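Antigen 43 (Escherichia coli, PDB 4KH3) is a self-associating autotransporter adhesin that mediates clumping of bacterial cells by a Velcro-like mechanism and probably contributes to biofilm formation. Local coordinates at residues Gln91-Leu96 and Gly114-Thr119; Glu107-Gly112 and Tyr126-His131. All coordinates share one frame; numbering follows the deposited sequence.

Contact 1. Residues Gln91-Leu96 and Gly114-Thr119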
ATOM      1  N   GLN A  91      10.773 -17.502  29.589  1.00 20.48           N
ATOM      2  CA  GLN A  91      10.505 -16.949  30.909  1.00 18.58           C
ATOM      3  C   GLN A  91       9.006 -16.744  31.067  1.00 24.44           C
ATOM      4  O   GLN A  91       8.366 -16.125  30.202  1.00 19.25           O
ATOM      5  CB  GLN A  91      11.254 -15.632  31.114  1.00 14.02           C
ATOM      6  CG  GLN A  91      10.815 -14.823  32.326  1.00 15.54           C
ATOM      7  CD  GLN A  91      11.169 -13.348  32.184  1.00 17.25           C
ATOM      8  OE1 GLN A  91      10.410 -12.571  31.598  1.00 18.47           O
ATOM      9  NE2 GLN A  91      12.330 -12.958  32.705  1.00 14.47           N
ATOM     10  N   SER A  92       8.450 -17.290  32.151  1.00 21.62           N
ATOM     11  CA  SER A  92       7.033 -17.127  32.483  1.00 21.14           C
ATOM     12  C   SER A  92       6.896 -15.990  33.478  1.00 21.13           C
ATOM     13  O   SER A  92       7.382 -16.081  34.615  1.00 19.79           O
ATOM     14  CB  SER A  92       6.450 -18.409  33.099  1.00 24.68           C
ATOM     15  OG  SER A  92       6.406 -19.463  32.153  1.00 32.02           O
ATOM     16  N   LEU A  93       6.219 -14.927  33.066  1.00 18.47           N
ATOM     17  CA  LEU A  93       6.303 -13.675  33.805  1.00 15.85           C
ATOM     18  C   LEU A  93       5.000 -13.302  34.490  1.00 20.03           C
ATOM     19  O   LEU A  93       4.008 -12.926  33.838  1.00 20.43           O
ATOM     20  CB  LEU A  93       6.782 -12.556  32.875  1.00 15.67           C
ATOM     21  CG  LEU A  93       7.015 -11.171  33.474  1.00 17.39           C
ATOM     22  CD1 LEU A  93       8.099 -11.194  34.547  1.00 13.65           C
ATOM     23  CD2 LEU A  93       7.368 -10.184  32.354  1.00 14.56           C
ATOM     24  N   ASN A  94       4.998 -13.428  35.816  1.00 20.21           N
ATOM     25  CA  ASN A  94       3.885 -12.938  36.622  1.00 18.74           C
ATOM     26  C   ASN A  94       4.335 -11.746  37.449  1.00 19.20           C
ATOM     27  O   ASN A  94       3.518 -11.030  38.017  1.00 21.34           O
ATOM     28  CB  ASN A  94       3.302 -14.042  37.498  1.00 12.80           C
ATOM     29  CG  ASN A  94       2.838 -15.237  36.689  1.00 24.51           C
ATOM     30  OD1 ASN A  94       1.745 -15.224  36.131  1.00 37.14           O
ATOM     31  ND2 ASN A  94       3.672 -16.275  36.613  1.00 35.02           N
ATOM     32  N   GLY A  95       5.649 -11.535  37.492  1.00 18.98           N
ATOM     33  CA  GLY A  95       6.227 -10.409  38.198  1.00 20.78           C
ATOM     34  C   GLY A  95       6.737  -9.333  37.259  1.00 20.45           C
ATOM     35  O   GLY A  95       6.069  -8.958  36.291  1.00 22.61           O
ATOM     36  N   LEU A  96       7.928  -8.831  37.555  1.00 13.87           N
ATOM     37  CA  LEU A  96       8.539  -7.769  36.785  1.00 18.72           C
ATOM     38  C   LEU A  96       9.802  -8.282  36.128  1.00 22.18           C
ATOM     39  O   LEU A  96      10.636  -8.910  36.782  1.00 16.88           O
ATOM     40  CB  LEU A  96       8.910  -6.601  37.701  1.00 14.25           C
ATOM     41  CG  LEU A  96       9.710  -5.454  37.085  1.00 19.77           C
ATOM     42  CD1 LEU A  96       8.874  -4.701  36.019  1.00 15.61           C
ATOM     43  CD2 LEU A  96      10.194  -4.493  38.172  1.00 11.31           C
ATOM     44  N   GLY A 114       1.737  -9.418  35.242  1.00 15.06           N
ATOM     45  CA  GLY A 114       3.140  -9.352  34.897  1.00 18.38           C
ATOM     46  C   GLY A 114       3.475  -8.099  34.114  1.00 19.10           C
ATOM     47  O   GLY A 114       2.621  -7.519  33.426  1.00 18.38           O
ATOM     48  N   LYS A 115       4.730  -7.672  34.224  1.00 18.27           N
ATOM     49  CA  LYS A 115       5.199  -6.484  33.517  1.00 16.77           C
ATOM     50  C   LYS A 115       6.601  -6.662  32.921  1.00 15.65           C
ATOM     51  O   LYS A 115       7.580  -6.824  33.652  1.00 17.27           O
ATOM     52  CB  LYS A 115       5.158  -5.271  34.445  1.00 15.96           C
ATOM     53  CG  LYS A 115       5.729  -4.015  33.810  1.00 21.63           C
ATOM     54  CD  LYS A 115       5.631  -2.828  34.751  1.00 15.65           C
ATOM     55  CE  LYS A 115       6.201  -1.575  34.107  1.00 25.88           C
ATOM     56  NZ  LYS A 115       5.986  -0.376  34.976  1.00 32.91           N
ATOM     57  N   ALA A 116       6.678  -6.637  31.591  1.00 15.39           N
ATOM     58  CA  ALA A 116       7.951  -6.691  30.870  1.00 10.75           C
ATOM     59  C   ALA A 116       8.372  -5.310  30.387  1.00 17.90           C
ATOM     60  O   ALA A 116       7.747  -4.731  29.485  1.00 11.64           O
ATOM     61  CB  ALA A 116       7.861  -7.635  29.672  1.00 15.44           C
ATOM     62  N   ALA A 117       9.447  -4.794  30.975  1.00 15.13           N
ATOM     63  CA  ALA A 117       9.951  -3.483  30.607  1.00 13.15           C
ATOM     64  C   ALA A 117      11.253  -3.608  29.817  1.00 15.50           C
ATOM     65  O   ALA A 117      12.197  -4.264  30.259  1.00 19.29           O
ATOM     66  CB  ALA A 117      10.144  -2.642  31.849  1.00  8.14           C
ATOM     67  N   GLY A 118      11.309  -2.987  28.643  1.00 11.85           N
ATOM     68  CA  GLY A 118      12.533  -3.009  27.849  1.00 13.08           C
ATOM     69  C   GLY A 118      12.986  -4.350  27.264  1.00 20.87           C
ATOM     70  O   GLY A 118      14.188  -4.599  27.134  1.00 20.83           O
ATOM     71  N   THR A 119      12.043  -5.214  26.888  1.00 19.98           N
ATOM     72  CA  THR A 119      12.402  -6.440  26.180  1.00 19.66           C
ATOM     73  C   THR A 119      12.838  -6.107  24.750  1.00 19.65           C
ATOM     74  O   THR A 119      12.170  -5.349  24.039  1.00 17.64           O
ATOM     75  CB  THR A 119      11.229  -7.459  26.127  1.00 18.24           C
ATOM     76  OG1 THR A 119      10.876  -7.871  27.451  1.00 18.80           O
ATOM     77  CG2 THR A 119      11.631  -8.685  25.318  1.00 13.48           C
TER
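Leu93 begins the contact by reaching across the interior to the start of strand 115-117. Its CG stands anti to the backbone N (chi1 -177°), which carries the isobutyl group inward, and Leu93 CD2 comes to 3.7 Å from Ala116 CB. Leu93 CD2 also lies 3.6 Å from Lys115 O. Gln108 and Val110 pack on these two side chains as well, and the branched leucine sits against the small Ala116 in the interior.

At Asn94 the chain leaves strand 90-93 and turns. The Asn94 side chain packs on His111, and its backbone is what meets the other segment, where Gly114 CA passes close to Asn94 O. Gly114 suits this spot because a beta carbon on it would run into Leu93 O.

Gly95 supplies the polar bond of the contact. Gly95 O accepts a hydrogen bond from Lys115 N at 2.8 Å, the donor nitrogen lying nearly on the extension of the C=O bond (170°), and Gly114 CA adds a weaker CH contact, 3.3 Å from Gly95 O.

With Leu96 the chain becomes a strand again, paired in parallel with Lys115. Leu96 CA lies 3.4 Å from Lys115 O. The two side chains run side by side, and Leu96 CD1 rests against the methylenes of the extended lysine, 3.9 Å from Lys115 CG. The aliphatic part of the lysine thus shields the leucine while its ammonium group continues outward.

Chemically, one N-H...O bond is supplemented by CA-H...O contacts and by apolar packing, buried at Leu93 and Ala116 and partly exposed at Leu96 and Lys115.

Contact 2. Residues Glu107-Gly112 and Tyr126-His131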
ATOM      1  N   GLU A 107      11.573 -17.055  24.321  1.00 19.05           N
ATOM      2  CA  GLU A 107      10.218 -16.623  24.560  1.00 17.92           C
ATOM      3  C   GLU A 107      10.040 -15.977  25.915  1.00 16.46           C
ATOM      4  O   GLU A 107      10.709 -16.329  26.890  1.00 15.82           O
ATOM      5  CB  GLU A 107       9.258 -17.810  24.466  1.00 20.99           C
ATOM      6  CG  GLU A 107       9.224 -18.467  23.127  1.00 21.28           C
ATOM      7  CD  GLU A 107       8.084 -19.443  23.011  1.00 25.88           C
ATOM      8  OE1 GLU A 107       6.930 -18.997  22.867  1.00 31.09           O
ATOM      9  OE2 GLU A 107       8.336 -20.664  23.075  1.00 40.97           O
ATOM     10  N   GLN A 108       9.101 -15.042  25.962  1.00 11.78           N
ATOM     11  CA  GLN A 108       8.681 -14.419  27.197  1.00 13.35           C
ATOM     12  C   GLN A 108       7.171 -14.360  27.183  1.00 17.91           C
ATOM     13  O   GLN A 108       6.588 -13.727  26.301  1.00 15.56           O
ATOM     14  CB  GLN A 108       9.247 -13.006  27.302  1.00 14.99           C
ATOM     15  CG  GLN A 108       8.841 -12.251  28.562  1.00 11.25           C
ATOM     16  CD  GLN A 108       9.525 -10.901  28.647  1.00 16.66           C
ATOM     17  OE1 GLN A 108       9.425 -10.085  27.735  1.00 15.34           O
ATOM     18  NE2 GLN A 108      10.256 -10.675  29.731  1.00 15.58           N
ATOM     19  N   TRP A 109       6.543 -15.042  28.141  1.00 12.51           N
ATOM     20  CA  TRP A 109       5.100 -14.992  28.289  1.00 16.85           C
ATOM     21  C   TRP A 109       4.760 -14.080  29.443  1.00 18.20           C
ATOM     22  O   TRP A 109       5.069 -14.382  30.599  1.00 21.99           O
ATOM     23  CB  TRP A 109       4.511 -16.383  28.543  1.00 19.50           C
ATOM     24  CG  TRP A 109       4.946 -17.408  27.546  1.00 27.08           C
ATOM     25  CD1 TRP A 109       4.387 -17.655  26.328  1.00 25.36           C
ATOM     26  CD2 TRP A 109       6.041 -18.329  27.682  1.00 19.63           C
ATOM     27  NE1 TRP A 109       5.066 -18.674  25.694  1.00 26.40           N
ATOM     28  CE2 TRP A 109       6.079 -19.098  26.500  1.00 22.46           C
ATOM     29  CE3 TRP A 109       6.970 -18.577  28.687  1.00 18.94           C
ATOM     30  CZ2 TRP A 109       7.024 -20.105  26.307  1.00 27.06           C
ATOM     31  CZ3 TRP A 109       7.911 -19.575  28.487  1.00 23.05           C
ATOM     32  CH2 TRP A 109       7.930 -20.327  27.305  1.00 29.05           C
ATOM     33  N   VAL A 110       4.125 -12.957  29.125  1.00 19.21           N
ATOM     34  CA  VAL A 110       3.728 -11.985  30.133  1.00 16.38           C
ATOM     35  C   VAL A 110       2.303 -12.270  30.569  1.00 22.11           C
ATOM     36  O   VAL A 110       1.355 -11.970  29.833  1.00 21.94           O
ATOM     37  CB  VAL A 110       3.780 -10.552  29.582  1.00 21.95           C
ATOM     38  CG1 VAL A 110       3.628  -9.550  30.718  1.00 14.05           C
ATOM     39  CG2 VAL A 110       5.075 -10.324  28.823  1.00 16.77           C
ATOM     40  N   HIS A 111       2.152 -12.843  31.761  1.00 20.65           N
ATOM     41  CA  HIS A 111       0.833 -13.210  32.271  1.00 17.32           C
ATOM     42  C   HIS A 111       0.126 -12.030  32.927  1.00 20.85           C
ATOM     43  O   HIS A 111       0.721 -10.957  33.098  1.00 19.41           O
ATOM     44  CB  HIS A 111       0.953 -14.402  33.237  1.00 14.12           C
ATOM     45  CG  HIS A 111       1.494 -15.638  32.587  1.00 18.91           C
ATOM     46  ND1 HIS A 111       0.738 -16.435  31.752  1.00 25.25           N
ATOM     47  CD2 HIS A 111       2.737 -16.182  32.595  1.00 24.98           C
ATOM     48  CE1 HIS A 111       1.484 -17.427  31.297  1.00 24.64           C
ATOM     49  NE2 HIS A 111       2.698 -17.293  31.789  1.00 22.00           N
ATOM     50  N   GLY A 112      -1.141 -12.228  33.279  1.00 17.09           N
ATOM     51  CA  GLY A 112      -1.907 -11.245  34.030  1.00 16.19           C
ATOM     52  C   GLY A 112      -1.154 -10.706  35.236  1.00 21.57           C
ATOM     53  O   GLY A 112      -0.692 -11.474  36.081  1.00 25.86           O
ATOM     54  N   TYR A 126      10.101 -14.207  20.642  1.00 15.25           N
ATOM     55  CA  TYR A 126       8.658 -14.150  20.713  1.00 14.28           C
ATOM     56  C   TYR A 126       8.232 -13.692  22.095  1.00 18.21           C
ATOM     57  O   TYR A 126       8.493 -14.369  23.090  1.00 20.99           O
ATOM     58  CB  TYR A 126       8.096 -15.544  20.439  1.00 22.07           C
ATOM     59  CG  TYR A 126       6.601 -15.595  20.322  1.00 23.65           C
ATOM     60  CD1 TYR A 126       5.943 -14.800  19.404  1.00 30.20           C
ATOM     61  CD2 TYR A 126       5.845 -16.449  21.114  1.00 29.66           C
ATOM     62  CE1 TYR A 126       4.588 -14.847  19.266  1.00 24.23           C
ATOM     63  CE2 TYR A 126       4.468 -16.499  20.987  1.00 29.68           C
ATOM     64  CZ  TYR A 126       3.845 -15.685  20.059  1.00 33.48           C
ATOM     65  OH  TYR A 126       2.470 -15.716  19.908  1.00 45.24           O
ATOM     66  N   GLN A 127       7.603 -12.527  22.162  1.00 21.93           N
ATOM     67  CA  GLN A 127       7.008 -12.075  23.406  1.00 16.60           C
ATOM     68  C   GLN A 127       5.493 -12.059  23.239  1.00 24.06           C
ATOM     69  O   GLN A 127       4.963 -11.441  22.294  1.00 18.45           O
ATOM     70  CB  GLN A 127       7.522 -10.694  23.796  1.00 14.15           C
ATOM     71  CG  GLN A 127       6.917 -10.148  25.106  1.00 14.92           C
ATOM     72  CD  GLN A 127       7.108  -8.648  25.252  1.00 19.73           C
ATOM     73  OE1 GLN A 127       6.589  -7.872  24.447  1.00 16.69           O
ATOM     74  NE2 GLN A 127       7.855  -8.230  26.274  1.00 13.72           N
ATOM     75  N   THR A 128       4.810 -12.763  24.145  1.00 17.24           N
ATOM     76  CA  THR A 128       3.351 -12.834  24.162  1.00 19.82           C
ATOM     77  C   THR A 128       2.865 -12.130  25.397  1.00 18.73           C
ATOM     78  O   THR A 128       3.260 -12.489  26.509  1.00 18.49           O
ATOM     79  CB  THR A 128       2.828 -14.286  24.335  1.00 25.83           C
ATOM     80  OG1 THR A 128       3.673 -15.213  23.656  1.00 30.79           O
ATOM     81  CG2 THR A 128       1.421 -14.405  23.832  1.00 21.24           C
ATOM     82  N   ILE A 129       1.984 -11.155  25.222  1.00 20.43           N
ATOM     83  CA  ILE A 129       1.396 -10.477  26.363  1.00 16.41           C
ATOM     84  C   ILE A 129      -0.028 -10.948  26.510  1.00 20.26           C
ATOM     85  O   ILE A 129      -0.880 -10.602  25.699  1.00 20.37           O
ATOM     86  CB  ILE A 129       1.381  -8.966  26.166  1.00 21.29           C
ATOM     87  CG1 ILE A 129       2.785  -8.458  25.823  1.00 14.06           C
ATOM     88  CG2 ILE A 129       0.842  -8.271  27.412  1.00 11.91           C
ATOM     89  CD1 ILE A 129       2.753  -7.119  25.176  1.00 17.73           C
ATOM     90  N   LYS A 130      -0.290 -11.734  27.550  1.00 23.23           N
ATOM     91  CA  LYS A 130      -1.632 -12.270  27.761  1.00 25.59           C
ATOM     92  C   LYS A 130      -2.516 -11.188  28.334  1.00 22.15           C
ATOM     93  O   LYS A 130      -2.026 -10.113  28.687  1.00 23.32           O
ATOM     94  CB  LYS A 130      -1.614 -13.468  28.721  1.00 19.86           C
ATOM     95  CG  LYS A 130      -0.378 -14.366  28.616  1.00 24.57           C
ATOM     96  CD  LYS A 130      -0.260 -15.047  27.255  1.00 30.62           C
ATOM     97  CE  LYS A 130      -1.528 -15.798  26.862  1.00 44.57           C
ATOM     98  NZ  LYS A 130      -1.408 -16.378  25.480  1.00 53.95           N
ATOM     99  N   HIS A 131      -3.811 -11.486  28.432  1.00 26.08           N
ATOM    100  CA  HIS A 131      -4.773 -10.617  29.100  1.00 22.94           C
ATOM    101  C   HIS A 131      -4.231 -10.142  30.443  1.00 18.69           C
ATOM    102  O   HIS A 131      -3.684 -10.933  31.205  1.00 20.84           O
ATOM    103  CB  HIS A 131      -6.088 -11.364  29.324  1.00 27.42           C
ATOM    104  CG  HIS A 131      -6.799 -11.735  28.061  1.00 40.05           C
ATOM    105  ND1 HIS A 131      -7.215 -13.021  27.793  1.00 37.87           N
ATOM    106  CD2 HIS A 131      -7.173 -10.989  26.994  1.00 39.63           C
ATOM    107  CE1 HIS A 131      -7.819 -13.051  26.619  1.00 28.49           C
ATOM    108  NE2 HIS A 131      -7.800 -11.833  26.111  1.00 36.42           N
TER
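Gln108 OE1 is gripped by two donors: Gln127 NE2, at 2.8 Å, and the hydroxyl of Thr119. Both glutamines have CG anti to the backbone N (chi1 179° in each), and their extended chains run side by side into the interior, amide planes 21° apart. The acceptor lies near the amide plane of Gln127, whereas the donor is tilted 29° from the carbonyl plane of Gln108. Gln108 NE2 bonds to Gln91 and Gln127 OE1 to Gln157, so glutamine suits a buried position that must both give and accept on successive coils. Beside them Val110 CG2 packs 4.2 Å from Ile129 CG1.

On the other face, Glu107 OE1 reaches the edge of the Tyr126 ring, 3.3 Å from CD2, and Trp109 CD1 lies obliquely 3.7 Å from Thr128 OG1. Beyond the strands, Lys130 CG sits 3.9 Å from His111 ND1.

Four backbone bonds join the segments, from Gln108 N to Tyr126 O (3.0 Å) through to Lys130 N and Val110 O (2.8 Å). In-register parallel strands, with glutamine stacked on glutamine and valine on isoleucine on the inner face, are characteristic of the right-handed parallel beta-helix, as in the pectate lyase-like family.

Overall arrangement
Both contacts join neighbouring coils of the same beta-helix, and their segments alternate along the chain. Contact 2 pairs two full strands of one face in exact register, whereas contact 1 spans the corner where strand 90-93 gives way to the next face, and so has one backbone bond against four. Strands 90-93 and 107-110 are neighbours, which brings the contacts together: polar residues from the segments of contact 1 complete the amide network of contact 2. Each contact is part buried. The side-chain packing across contact 1 is apolar, while contact 2 adds buried amide bonding; toward solvent, contact 1 has aliphatic packing and contact 2 mixed aromatic and polar groups.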